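Local coordinates for putative sugar binding protein (Bacteroides vulgatus ATCC 8482, PDB 3KEZ) that probably binds glycans at the outer membrane as a SusD-family lipoprotein, and holds a calcium ion, at residues 39-44 with 257-262; 194-199 with 229-234; 241-246 with 331-336; 275-280 with 325-330; 303-308 with 318-323. All blocks are in the same frame, centred on the assembly; numbering follows the deposited sequence. Where two conformers were deposited one is given.

Contact 1: 39-44 with 257-262. With CA (calcium ion), chain C; EDO (1,2-ethanediol), chain G.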
# COMPACT_ATOMS: atom_id res chain seq x y z
N ALA A 39 -7.09 2.67 9.25
CA ALA A 39 -6.77 3.05 7.88
C ALA A 39 -5.30 2.74 7.63
O ALA A 39 -4.88 1.57 7.78
CB ALA A 39 -7.12 4.54 7.61
N TYR A 40 -4.52 3.74 7.23
CA TYR A 40 -3.16 3.50 6.76
C TYR A 40 -2.09 3.35 7.85
O TYR A 40 -0.92 3.10 7.55
CB TYR A 40 -2.76 4.57 5.73
CG TYR A 40 -3.56 4.42 4.45
CD1 TYR A 40 -3.29 3.35 3.54
CD2 TYR A 40 -4.63 5.27 4.18
CE1 TYR A 40 -4.05 3.20 2.36
CE2 TYR A 40 -5.41 5.11 3.00
CZ TYR A 40 -5.11 4.10 2.10
OH TYR A 40 -5.89 3.98 0.97
N SER A 41 -2.46 3.45 9.12
CA SER A 41 -1.51 3.11 10.16
C SER A 41 -1.70 1.66 10.62
O SER A 41 -1.03 1.22 11.53
CB SER A 41 -1.61 4.10 11.33
OG SER A 41 -0.86 5.27 11.10
N GLY A 42 -2.58 0.91 9.96
CA GLY A 42 -2.77 -0.49 10.35
C GLY A 42 -3.44 -1.36 9.31
O GLY A 42 -2.80 -1.89 8.39
N ARG A 43 -4.76 -1.44 9.40
CA ARG A 43 -5.52 -2.45 8.66
C ARG A 43 -5.32 -2.42 7.17
O ARG A 43 -5.25 -3.49 6.57
CB ARG A 43 -7.02 -2.35 8.99
CG ARG A 43 -7.29 -2.83 10.40
CD ARG A 43 -8.77 -2.78 10.75
NE ARG A 43 -9.01 -3.26 12.10
CZ ARG A 43 -10.17 -3.15 12.74
NH1 ARG A 43 -11.19 -2.59 12.14
NH2 ARG A 43 -10.29 -3.60 13.98
N LEU A 44 -5.20 -1.21 6.59
CA LEU A 44 -5.01 -1.11 5.13
C LEU A 44 -3.61 -1.51 4.71
O LEU A 44 -3.40 -1.96 3.57
CB LEU A 44 -5.38 0.29 4.58
CG LEU A 44 -6.86 0.66 4.80
CD1 LEU A 44 -7.08 2.08 4.36
CD2 LEU A 44 -7.82 -0.28 4.04
N PHE A 257 5.77 9.02 0.14
CA PHE A 257 4.59 9.38 0.92
C PHE A 257 4.63 8.65 2.24
O PHE A 257 4.64 7.41 2.29
CB PHE A 257 3.30 9.09 0.16
CG PHE A 257 2.03 9.39 0.95
CD1 PHE A 257 1.90 10.55 1.71
CD2 PHE A 257 0.93 8.56 0.84
CE1 PHE A 257 0.75 10.84 2.38
CE2 PHE A 257 -0.25 8.83 1.53
CZ PHE A 257 -0.34 10.00 2.31
N GLU A 258 4.65 9.45 3.30
CA GLU A 258 4.82 9.01 4.68
C GLU A 258 3.55 9.36 5.47
O GLU A 258 3.05 10.48 5.36
CB GLU A 258 6.06 9.70 5.27
CG GLU A 258 6.45 9.21 6.67
CD GLU A 258 7.80 9.71 7.16
OE1 GLU A 258 8.22 10.84 6.84
OE2 GLU A 258 8.42 8.96 7.90
N ILE A 259 2.96 8.38 6.17
CA ILE A 259 1.98 8.66 7.20
C ILE A 259 2.77 9.06 8.44
O ILE A 259 3.62 8.27 8.93
CB ILE A 259 1.03 7.47 7.53
CG1 ILE A 259 0.28 6.96 6.28
CG2 ILE A 259 0.08 7.83 8.67
CD1 ILE A 259 -0.63 8.01 5.58
N VAL A 260 2.52 10.28 8.93
CA VAL A 260 3.18 10.83 10.12
C VAL A 260 2.31 10.61 11.36
O VAL A 260 1.19 11.12 11.44
CB VAL A 260 3.49 12.33 9.95
CG1 VAL A 260 4.13 12.90 11.23
CG2 VAL A 260 4.44 12.54 8.74
N ASN A 261 2.82 9.82 12.28
CA ASN A 261 2.21 9.57 13.59
C ASN A 261 3.05 10.24 14.68
O ASN A 261 4.29 10.18 14.65
CB ASN A 261 2.13 8.05 13.82
CG ASN A 261 1.12 7.37 12.89
OD1 ASN A 261 0.05 7.93 12.64
ND2 ASN A 261 1.46 6.18 12.36
N LEU A 262 2.40 10.87 15.65
CA LEU A 262 3.14 11.64 16.69
C LEU A 262 2.76 11.23 18.10
O LEU A 262 1.63 10.83 18.34
CB LEU A 262 2.89 13.14 16.50
CG LEU A 262 3.28 13.73 15.14
CD1 LEU A 262 2.74 15.13 15.03
CD2 LEU A 262 4.82 13.69 14.92
CA CA C . 6.41 9.04 14.37
C1 EDO G . -14.28 -2.27 15.36
O1 EDO G . -13.80 -2.29 14.01
C2 EDO G . -13.51 -3.30 16.18
O2 EDO G . -13.16 -4.43 15.35
O HOH W 1 7.49 11.37 13.98
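S41 and N261 meet through a hydrogen bond: ND2 of N261 donates to OG of S41 over 2.8 Å, with an N-H...O angle of 153°. The hydroxyl lies only 8° out of the amide plane, so the bond is nearly coplanar with the amide though somewhat bent. Beside this bond I259 packs on the turn with both branches, CG2 resting 3.7 Å from OG of S41 and CG1 3.9 Å from CB of Y40. Its chi1 of -57° puts CG2 anti to the backbone N, and this is the branch that meets S41. Of the Y40 side chain it is CB that touches I259, since the ring leads away, has CD1 of L44 over one face, and sends its hydroxyl to D129 on helix 109-134. Further out, A39 O accepts from the backbone N of both G42 and L44, from opposite faces of its carbonyl plane, which fixes the type I turn 39-42 ahead of helix 43-50. On the other side, ND2 of N261 also bonds to A330 O, so two oxygens hold the amide, while the backbone O of N261 binds calcium at 2.4 Å. The arrangement thus joins the turn before a helix to the end of strand 255-259, where the chain enters the calcium site completed by Q322, E325, D329 and N331.

Contact 2: 194-199 with 229-234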
# COMPACT_ATOMS: atom_id res chain seq x y z
N ASN A 194 2.84 13.88 -2.88
CA ASN A 194 3.43 14.75 -3.92
C ASN A 194 3.48 14.10 -5.31
O ASN A 194 2.96 12.99 -5.49
CB ASN A 194 4.78 15.38 -3.47
CG ASN A 194 5.92 14.45 -3.59
OD1 ASN A 194 5.76 13.37 -4.12
ND2 ASN A 194 7.11 14.87 -3.12
N ARG A 195 4.01 14.80 -6.31
CA ARG A 195 3.94 14.27 -7.67
C ARG A 195 4.55 12.86 -7.80
O ARG A 195 3.99 11.97 -8.46
CB ARG A 195 4.60 15.22 -8.66
CG ARG A 195 4.35 14.83 -10.11
CD ARG A 195 5.00 15.83 -11.07
NE ARG A 195 4.60 17.19 -10.75
CZ ARG A 195 5.30 18.28 -11.04
NH1 ARG A 195 6.46 18.19 -11.68
NH2 ARG A 195 4.85 19.47 -10.67
N TRP A 196 5.71 12.66 -7.19
CA TRP A 196 6.46 11.42 -7.35
C TRP A 196 5.77 10.24 -6.66
O TRP A 196 5.71 9.14 -7.21
CB TRP A 196 7.92 11.60 -6.90
CG TRP A 196 8.47 12.94 -7.25
CD1 TRP A 196 8.95 13.86 -6.38
CD2 TRP A 196 8.52 13.55 -8.56
NE1 TRP A 196 9.33 15.01 -7.06
CE2 TRP A 196 9.08 14.83 -8.39
CE3 TRP A 196 8.15 13.14 -9.84
CZ2 TRP A 196 9.29 15.70 -9.46
CZ3 TRP A 196 8.34 14.02 -10.90
CH2 TRP A 196 8.92 15.27 -10.71
N ALA A 197 5.22 10.48 -5.47
CA ALA A 197 4.36 9.48 -4.81
C ALA A 197 3.20 9.09 -5.72
O ALA A 197 2.96 7.91 -5.97
CB ALA A 197 3.80 10.01 -3.45
N ALA A 198 2.48 10.08 -6.23
CA ALA A 198 1.31 9.77 -7.11
C ALA A 198 1.72 9.02 -8.40
O ALA A 198 1.04 8.09 -8.79
CB ALA A 198 0.48 11.02 -7.46
N MSE A 199 2.84 9.39 -9.00
CA MSE A 199 3.33 8.68 -10.20
C MSE A 199 3.70 7.22 -9.86
O MSE A 199 3.45 6.30 -10.65
CB MSE A 199 4.53 9.37 -10.81
CG MSE A 199 4.26 10.61 -11.51
SE MSE A 199 5.84 11.17 -12.51
CE MSE A 199 5.08 12.76 -13.37
N GLU A 229 14.84 15.79 -7.33
CA GLU A 229 14.40 16.48 -6.12
C GLU A 229 15.27 16.13 -4.89
O GLU A 229 15.18 16.82 -3.86
CB GLU A 229 12.91 16.18 -5.90
CG GLU A 229 12.19 17.20 -5.10
CD GLU A 229 12.22 18.57 -5.73
OE1 GLU A 229 12.35 18.64 -6.98
OE2 GLU A 229 12.13 19.57 -4.98
N GLY A 230 16.13 15.12 -4.98
CA GLY A 230 17.07 14.76 -3.92
C GLY A 230 16.72 13.51 -3.13
O GLY A 230 17.42 13.12 -2.18
N TYR A 231 15.62 12.86 -3.50
CA TYR A 231 15.32 11.56 -2.94
C TYR A 231 16.34 10.57 -3.51
O TYR A 231 16.85 10.72 -4.60
CB TYR A 231 13.91 11.13 -3.30
CG TYR A 231 12.75 11.96 -2.79
CD1 TYR A 231 12.25 13.02 -3.55
CD2 TYR A 231 12.10 11.65 -1.60
CE1 TYR A 231 11.13 13.77 -3.13
CE2 TYR A 231 10.98 12.40 -1.16
CZ TYR A 231 10.50 13.44 -1.93
OH TYR A 231 9.42 14.17 -1.54
N ALA A 232 16.68 9.56 -2.73
CA ALA A 232 17.61 8.57 -3.20
C ALA A 232 17.30 7.31 -2.42
O ALA A 232 16.87 7.37 -1.26
CB ALA A 232 19.08 9.05 -2.99
N LEU A 233 17.48 6.17 -3.07
CA LEU A 233 17.39 4.89 -2.40
C LEU A 233 18.33 4.91 -1.20
O LEU A 233 19.49 5.38 -1.27
CB LEU A 233 17.80 3.75 -3.35
CG LEU A 233 16.90 3.37 -4.55
CD1 LEU A 233 17.57 2.21 -5.37
CD2 LEU A 233 15.53 3.02 -4.10
N TRP A 234 17.82 4.42 -0.08
CA TRP A 234 18.65 4.24 1.13
C TRP A 234 19.85 3.35 0.80
O TRP A 234 19.68 2.28 0.22
CB TRP A 234 17.83 3.59 2.25
CG TRP A 234 16.82 4.51 2.89
CD1 TRP A 234 16.97 5.85 3.15
CD2 TRP A 234 15.54 4.15 3.37
NE1 TRP A 234 15.82 6.34 3.75
CE2 TRP A 234 14.93 5.31 3.88
CE3 TRP A 234 14.82 2.95 3.39
CZ2 TRP A 234 13.67 5.30 4.42
CZ3 TRP A 234 13.58 2.96 3.92
CH2 TRP A 234 13.01 4.11 4.43
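OD1 of N194 is gripped by two backbone amides of the helix it precedes: A197 N donates at 3.2 Å with an N-H...O angle of 176°, and W196 N adds a weak bond. The donor of A197 lies nearly in line with the C=O bond, and chi1 of 79°, which sets CG between the backbone N and the carbonyl carbon, folds the amide back over the helix start. Its ND2 turns the other way, making a weak bond of 2.9 Å to OH of Y231 with the amide and phenol planes 87° apart; the stronger partner of ND2 is D187 O. Beside this, CD1 of W196 touches CE1 of Y231 at 3.9 Å, and NE1 of W196, bonded to G186 O, lies 3.9 Å from CB of E229. G230, with its positive phi, ends helix 212-229 in a Schellman motif and leads the chain to Y231. The contact therefore closes a helical hairpin, the N-cap of helix 195-209 meeting the C-terminal end of helix 212-229.

Contact 3: 241-246 with 331-336. With CA (calcium ion), chain C.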
# COMPACT_ATOMS: atom_id res chain seq x y z
N THR A 241 18.63 1.24 9.68
CA THR A 241 18.09 2.25 10.60
C THR A 241 17.35 3.43 9.96
O THR A 241 16.80 4.27 10.68
CB THR A 241 19.19 2.84 11.54
OG1 THR A 241 20.16 3.54 10.76
CG2 THR A 241 19.85 1.74 12.37
N ALA A 242 17.33 3.48 8.62
CA ALA A 242 16.82 4.66 7.90
C ALA A 242 15.31 4.84 8.19
O ALA A 242 14.79 5.96 8.17
CB ALA A 242 17.06 4.50 6.38
N TRP A 243 14.65 3.72 8.45
CA TRP A 243 13.24 3.66 8.80
C TRP A 243 12.84 4.52 10.01
O TRP A 243 11.68 4.90 10.13
CB TRP A 243 12.86 2.21 9.12
CG TRP A 243 13.25 1.26 8.05
CD1 TRP A 243 14.46 0.62 7.92
CD2 TRP A 243 12.47 0.88 6.92
NE1 TRP A 243 14.46 -0.14 6.77
CE2 TRP A 243 13.25 -0.00 6.15
CE3 TRP A 243 11.17 1.19 6.49
CZ2 TRP A 243 12.79 -0.57 4.97
CZ3 TRP A 243 10.71 0.62 5.33
CH2 TRP A 243 11.52 -0.25 4.58
N GLY A 244 13.78 4.79 10.92
CA GLY A 244 13.51 5.64 12.10
C GLY A 244 13.95 7.10 11.97
O GLY A 244 13.71 7.90 12.89
N ASN A 245 14.61 7.43 10.85
CA ASN A 245 14.97 8.83 10.54
C ASN A 245 13.70 9.69 10.46
O ASN A 245 12.61 9.17 10.22
CB ASN A 245 15.68 8.96 9.18
CG ASN A 245 17.02 8.25 9.14
OD1 ASN A 245 17.61 8.00 10.18
ND2 ASN A 245 17.49 7.90 7.94
N ASP A 246 13.88 11.00 10.58
CA ASP A 246 12.79 11.92 10.33
C ASP A 246 13.27 12.72 9.11
O ASP A 246 14.17 13.56 9.20
CB ASP A 246 12.53 12.79 11.56
CG ASP A 246 11.03 13.06 11.82
OD1 ASP A 246 10.14 12.64 11.02
OD2 ASP A 246 10.76 13.74 12.83
N ASN A 331 6.06 6.08 12.12
CA ASN A 331 5.52 6.50 10.84
C ASN A 331 5.40 5.31 9.92
O ASN A 331 6.07 4.30 10.12
CB ASN A 331 6.42 7.57 10.19
CG ASN A 331 6.44 8.92 10.98
OD1 ASN A 331 5.71 9.07 11.96
ND2 ASN A 331 7.26 9.89 10.53
N ILE A 332 4.52 5.44 8.93
CA ILE A 332 4.26 4.43 7.92
C ILE A 332 4.89 4.85 6.58
O ILE A 332 4.52 5.86 6.02
CB ILE A 332 2.74 4.23 7.71
CG1 ILE A 332 2.02 4.20 9.07
CG2 ILE A 332 2.52 2.97 6.84
CD1 ILE A 332 2.33 2.96 9.99
N PRO A 333 5.90 4.11 6.11
CA PRO A 333 6.53 4.41 4.82
C PRO A 333 5.69 3.87 3.66
O PRO A 333 6.09 2.92 2.98
CB PRO A 333 7.87 3.70 4.93
CG PRO A 333 7.57 2.48 5.72
CD PRO A 333 6.48 2.90 6.72
N LEU A 334 4.56 4.53 3.41
CA LEU A 334 3.49 3.97 2.61
C LEU A 334 3.84 3.79 1.13
O LEU A 334 3.47 2.80 0.52
CB LEU A 334 2.24 4.84 2.76
CG LEU A 334 0.91 4.18 2.48
CD1 LEU A 334 0.75 2.94 3.36
CD2 LEU A 334 -0.15 5.21 2.74
N ILE A 335 4.54 4.77 0.57
CA ILE A 335 5.10 4.74 -0.80
C ILE A 335 6.60 5.13 -0.79
O ILE A 335 7.01 6.19 -0.30
CB ILE A 335 4.36 5.72 -1.78
CG1 ILE A 335 2.85 5.43 -1.82
CG2 ILE A 335 4.99 5.67 -3.22
CD1 ILE A 335 2.03 6.45 -2.60
N ARG A 336 7.42 4.23 -1.34
CA ARG A 336 8.86 4.34 -1.36
C ARG A 336 9.45 4.32 -2.78
O ARG A 336 8.94 3.58 -3.64
CB ARG A 336 9.48 3.17 -0.60
CG ARG A 336 9.18 3.17 0.89
CD ARG A 336 10.25 2.41 1.67
NE ARG A 336 10.16 0.97 1.51
CZ ARG A 336 11.12 0.14 1.08
NH1 ARG A 336 12.29 0.57 0.67
NH2 ARG A 336 10.88 -1.17 1.04
CA CA C . 6.41 9.04 14.37
O HOH W 2 7.58 12.69 11.69
O HOH W 1 7.49 11.37 13.98
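The edge of the calcium site and the two-stranded antiparallel sheet 255-259/332-336 both enter this contact, where the type I turn 242-245 after helix 239-242 packs on strand 332-336. W243 carries most of it. Its six-membered ring reaches P333 edge-on, with CG of the proline in the ring plane and 3.7 Å from CZ3. The same end of the indole meets R336: CH2 sits 3.5 Å from CZ, over the centre of one guanidinium face, and the two planes are 65° apart, so the groups do not stack flat. R336 bends at chi3 (-74°), which turns the guanidinium across the tip of the indole. Three carboxylates hold that group, NE pairing with E395, NH1 with E254 and NH2 with E391, which probably keeps the arginine charged although it is buried. W234 meets the indole of W243 edge-to-face. P333 is the centre of an inverse gamma turn, and L334 and I335 form a classic bulge opposite F257, so the strand is irregular where the tryptophan packs. At the other end D246 and N331 meet through water rather than directly. D246 OD1, also paired with K190, accepts from the water at 2.6 Å, and N331 ND2, bonded to E258 as well, donates to it at 3.0 Å. The second amide atom of the asparagine is a metal ligand: OD1 of N331 binds calcium at 2.5 Å.

Contact 4: 275-280 with 325-330. With CA (calcium ion), chain C.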
# COMPACT_ATOMS: atom_id res chain seq x y z
N LEU A 275 1.97 -3.61 16.21
CA LEU A 275 1.64 -5.00 15.80
C LEU A 275 2.90 -5.78 15.43
O LEU A 275 2.99 -6.99 15.68
CB LEU A 275 0.64 -5.03 14.65
CG LEU A 275 -0.75 -4.42 14.92
CD1 LEU A 275 -1.50 -4.27 13.60
CD2 LEU A 275 -1.50 -5.26 15.92
N ASN A 276 3.91 -5.08 14.89
CA ASN A 276 5.08 -5.76 14.32
C ASN A 276 6.25 -5.73 15.26
O ASN A 276 7.33 -5.31 14.88
CB ASN A 276 5.45 -5.09 12.98
CG ASN A 276 4.48 -5.45 11.85
OD1 ASN A 276 4.76 -6.38 11.07
ND2 ASN A 276 3.34 -4.73 11.76
N SER A 277 6.03 -6.10 16.52
CA SER A 277 7.08 -5.99 17.54
C SER A 277 6.77 -6.90 18.70
O SER A 277 5.62 -7.03 19.11
CB SER A 277 7.21 -4.55 18.07
OG SER A 277 7.96 -4.52 19.29
N TYR A 278 7.82 -7.50 19.27
CA TYR A 278 7.61 -8.36 20.42
C TYR A 278 7.53 -7.51 21.69
O TYR A 278 7.25 -8.04 22.77
CB TYR A 278 8.66 -9.48 20.51
CG TYR A 278 10.09 -9.04 20.60
CD1 TYR A 278 10.59 -8.52 21.79
CD2 TYR A 278 10.93 -9.16 19.52
CE1 TYR A 278 11.91 -8.12 21.89
CE2 TYR A 278 12.24 -8.77 19.60
CZ TYR A 278 12.73 -8.25 20.78
OH TYR A 278 14.02 -7.87 20.86
N ASN A 279 7.79 -6.20 21.55
CA ASN A 279 7.49 -5.20 22.59
C ASN A 279 6.13 -4.53 22.40
O ASN A 279 5.78 -3.62 23.14
CB ASN A 279 8.61 -4.15 22.68
CG ASN A 279 9.91 -4.75 23.14
OD1 ASN A 279 9.91 -5.59 24.02
ND2 ASN A 279 11.01 -4.38 22.50
N GLY A 280 5.32 -5.02 21.46
CA GLY A 280 3.99 -4.46 21.19
C GLY A 280 2.95 -5.55 21.43
O GLY A 280 2.86 -6.07 22.54
N GLU A 325 10.10 8.64 20.62
CA GLU A 325 8.74 8.10 20.47
C GLU A 325 8.62 6.66 20.91
O GLU A 325 9.57 5.91 20.88
CB GLU A 325 8.31 8.15 19.02
CG GLU A 325 8.07 9.49 18.50
CD GLU A 325 7.54 9.45 17.08
OE1 GLU A 325 7.81 8.45 16.36
OE2 GLU A 325 6.84 10.42 16.70
N ASN A 326 7.41 6.27 21.29
CA ASN A 326 7.07 4.87 21.51
C ASN A 326 6.95 4.19 20.13
O ASN A 326 6.69 4.85 19.14
CB ASN A 326 5.74 4.80 22.27
CG ASN A 326 5.40 3.40 22.74
OD1 ASN A 326 4.77 2.61 22.01
ND2 ASN A 326 5.77 3.09 23.98
N ILE A 327 7.14 2.88 20.06
CA ILE A 327 6.90 2.15 18.79
C ILE A 327 5.48 2.39 18.27
O ILE A 327 5.22 2.32 17.06
CB ILE A 327 7.16 0.64 18.90
CG1 ILE A 327 6.36 0.01 20.05
CG2 ILE A 327 8.66 0.37 19.05
CD1 ILE A 327 6.38 -1.51 20.06
N THR A 328 4.53 2.64 19.17
CA THR A 328 3.18 2.94 18.74
C THR A 328 3.09 4.04 17.67
O THR A 328 2.23 4.00 16.79
CB THR A 328 2.32 3.34 19.95
OG1 THR A 328 2.18 2.22 20.82
CG2 THR A 328 0.98 3.80 19.50
N ASP A 329 3.99 5.03 17.75
CA ASP A 329 3.88 6.20 16.92
C ASP A 329 4.85 6.21 15.75
O ASP A 329 5.07 7.25 15.13
CB ASP A 329 4.01 7.43 17.79
CG ASP A 329 2.93 7.49 18.83
OD1 ASP A 329 1.77 7.18 18.46
OD2 ASP A 329 3.23 7.80 20.01
N ALA A 330 5.37 5.02 15.39
CA ALA A 330 6.18 4.88 14.19
C ALA A 330 5.38 5.34 12.99
O ALA A 330 4.17 5.03 12.87
CB ALA A 330 6.63 3.44 14.00
CA CA C . 6.41 9.04 14.37
O HOH W 1 7.49 11.37 13.98
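I327 points into the turn 277-280 and makes the contact with one atom, its CD1. The methyl lies 3.5 Å from OG of S277 and 3.7 Å from its CB, and it also approaches the backbone, at 3.8 Å from N279 O and 3.9 Å from G280 N. A chi1 of 54° places CG1 between the backbone N and the carbonyl carbon, and the extended chi2 of 170° carries CD1 outward to the turn. S277 faces it with OG; that oxygen accepts from N279 N at 2.8 Å, an ST turn, so the hydroxyl beneath the methyl is already engaged. No hydrogen bond crosses between the segments. On the other side, OD1 of N326 accepts from T328 N, an Asx turn that shapes the start of the short 3-10 segment 327-328, and also from T328 OG1. This is surface packing of a type I turn against a calcium-binding loop, in which both carboxylate oxygens of E325 and the backbone O of D329 bind the metal.

Contact 5: 303-308 with 318-323. With CA (calcium ion), chain C.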
# COMPACT_ATOMS: atom_id res chain seq x y z
N LEU A 303 17.96 -8.75 6.06
CA LEU A 303 18.02 -9.56 7.27
C LEU A 303 18.20 -8.67 8.51
O LEU A 303 17.69 -9.00 9.58
CB LEU A 303 19.14 -10.61 7.21
CG LEU A 303 18.95 -11.75 6.21
CD1 LEU A 303 20.26 -12.48 5.90
CD2 LEU A 303 17.90 -12.69 6.81
N LYS A 304 18.86 -7.51 8.36
CA LYS A 304 19.10 -6.64 9.51
C LYS A 304 17.92 -5.81 10.00
O LYS A 304 18.06 -5.04 10.96
CB LYS A 304 20.28 -5.72 9.21
CG LYS A 304 21.60 -6.43 9.14
CD LYS A 304 22.69 -5.47 8.67
CE LYS A 304 24.08 -6.09 8.80
NZ LYS A 304 25.13 -5.05 8.65
N ILE A 305 16.76 -5.93 9.35
CA ILE A 305 15.54 -5.29 9.84
C ILE A 305 14.57 -6.30 10.43
O ILE A 305 13.40 -6.00 10.62
CB ILE A 305 14.84 -4.37 8.79
CG1 ILE A 305 14.41 -5.10 7.51
CG2 ILE A 305 15.70 -3.13 8.49
CD1 ILE A 305 13.32 -6.18 7.74
N LEU A 306 15.08 -7.50 10.70
CA LEU A 306 14.33 -8.52 11.40
C LEU A 306 14.68 -8.42 12.88
O LEU A 306 15.83 -8.28 13.25
CB LEU A 306 14.68 -9.90 10.85
CG LEU A 306 14.35 -10.26 9.38
CD1 LEU A 306 14.65 -11.77 9.20
CD2 LEU A 306 12.88 -9.85 9.02
N SER A 307 13.64 -8.45 13.70
CA SER A 307 13.76 -8.42 15.16
C SER A 307 13.30 -9.75 15.69
O SER A 307 12.15 -10.14 15.51
CB SER A 307 12.91 -7.32 15.79
OG SER A 307 13.46 -6.05 15.58
N PHE A 308 14.21 -10.49 16.32
CA PHE A 308 13.92 -11.85 16.76
C PHE A 308 13.51 -11.90 18.23
O PHE A 308 14.23 -11.40 19.10
CB PHE A 308 15.13 -12.76 16.57
CG PHE A 308 15.51 -12.96 15.14
CD1 PHE A 308 16.33 -12.05 14.50
CD2 PHE A 308 15.03 -14.05 14.42
CE1 PHE A 308 16.67 -12.21 13.18
CE2 PHE A 308 15.36 -14.21 13.08
CZ PHE A 308 16.18 -13.31 12.47
N LYS A 318 10.41 -2.54 10.54
CA LYS A 318 10.40 -1.37 9.64
C LYS A 318 9.72 -0.16 10.25
O LYS A 318 9.93 0.97 9.81
CB LYS A 318 9.71 -1.70 8.32
CG LYS A 318 10.48 -2.72 7.50
CD LYS A 318 9.77 -3.09 6.19
CE LYS A 318 10.73 -3.74 5.20
NZ LYS A 318 10.08 -4.09 3.87
N TYR A 319 8.88 -0.41 11.23
CA TYR A 319 8.15 0.65 11.90
C TYR A 319 8.94 1.07 13.14
O TYR A 319 8.65 0.69 14.27
CB TYR A 319 6.76 0.15 12.22
CG TYR A 319 6.07 -0.21 10.93
CD1 TYR A 319 5.50 0.78 10.11
CD2 TYR A 319 6.06 -1.52 10.45
CE1 TYR A 319 4.93 0.47 8.88
CE2 TYR A 319 5.48 -1.84 9.20
CZ TYR A 319 4.91 -0.86 8.44
OH TYR A 319 4.32 -1.21 7.24
N GLN A 320 9.98 1.86 12.87
CA GLN A 320 10.93 2.28 13.89
C GLN A 320 10.47 3.64 14.38
O GLN A 320 10.21 4.53 13.60
CB GLN A 320 12.37 2.31 13.33
CG GLN A 320 12.83 0.90 12.87
CD GLN A 320 14.20 0.87 12.23
OE1 GLN A 320 14.89 1.88 12.21
NE2 GLN A 320 14.60 -0.31 11.69
N PRO A 321 10.31 3.78 15.69
CA PRO A 321 9.89 5.09 16.16
C PRO A 321 10.96 6.15 15.88
O PRO A 321 12.16 5.83 15.82
CB PRO A 321 9.73 4.88 17.67
CG PRO A 321 10.71 3.78 17.99
CD PRO A 321 10.71 2.88 16.79
N GLN A 322 10.52 7.38 15.68
CA GLN A 322 11.42 8.54 15.61
C GLN A 322 11.92 8.86 17.02
O GLN A 322 11.45 8.29 17.99
CB GLN A 322 10.71 9.74 14.93
CG GLN A 322 10.64 9.61 13.38
CD GLN A 322 9.77 8.42 12.89
OE1 GLN A 322 8.68 8.12 13.45
NE2 GLN A 322 10.23 7.75 11.84
N GLN A 323 12.90 9.75 17.15
CA GLN A 323 13.56 9.89 18.45
C GLN A 323 12.60 10.35 19.52
O GLN A 323 11.85 11.30 19.34
CB GLN A 323 14.79 10.82 18.42
CG GLN A 323 15.62 10.78 19.75
CD GLN A 323 16.22 9.40 20.08
OE1 GLN A 323 16.03 8.87 21.16
NE2 GLN A 323 16.96 8.83 19.14
CA CA C . 6.41 9.04 14.37
O HOH W 1 7.49 11.37 13.98
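I305 faces two side chains, K318 and Q320, and packs against both without a polar bond. The closest approaches are long: CD1 of I305 is 4.4 Å from CE of K318, and CG2 is likewise 4.4 Å from NE2 of Q320. Even so I305 and K318 are buried, and their backbones are the nearest pair across the segments, 6.5 Å between CA atoms. The better buried part is the aliphatic one, where the straight chain of K318 runs out past the isoleucine and more of K318 than of Q320 is covered. Chi1 and chi2 of I305, 60° and 65°, turn CD1 toward the lysine chain and leave CG2 for Q320. NZ of K318 goes beyond the contact, to E395 and to the carbonyls of V393 and E391. The looser, solvent side is that of Q320, which is partly exposed; its NE2 is satisfied by N317 O and P240 O. W243 packs against I305, K318 and Q320 alike. I305 sits just before strand 306-309, the first of the hairpin with 313-316, with helix 288-295 packed on L303 and L306, while 318-323 leads on through Q322, a calcium ligand, toward strand 332-336.

From the N terminus, the turn at 39-44 opens contact 1, but contact 2, nested inside its long, largely helical loop, is the first to close and ties the ends of two successive helices. Contact 3 starts at 241-246, before contact 1 has closed at 257-262, and ends at 331-336, so the two cross; their strands 255-259 and 332-336 pair in one sheet. Within the loop of contact 3 lies contact 4, and within that contact 5, at the 306-309/313-316 hairpin. Contacts 1, 3, 4 and 5 all supply ligands to one calcium ion, joining N261 to the loop 322-331. Contact 2 stands apart from the metal, touching contact 1 through A197 and F257 and contact 3 through W234.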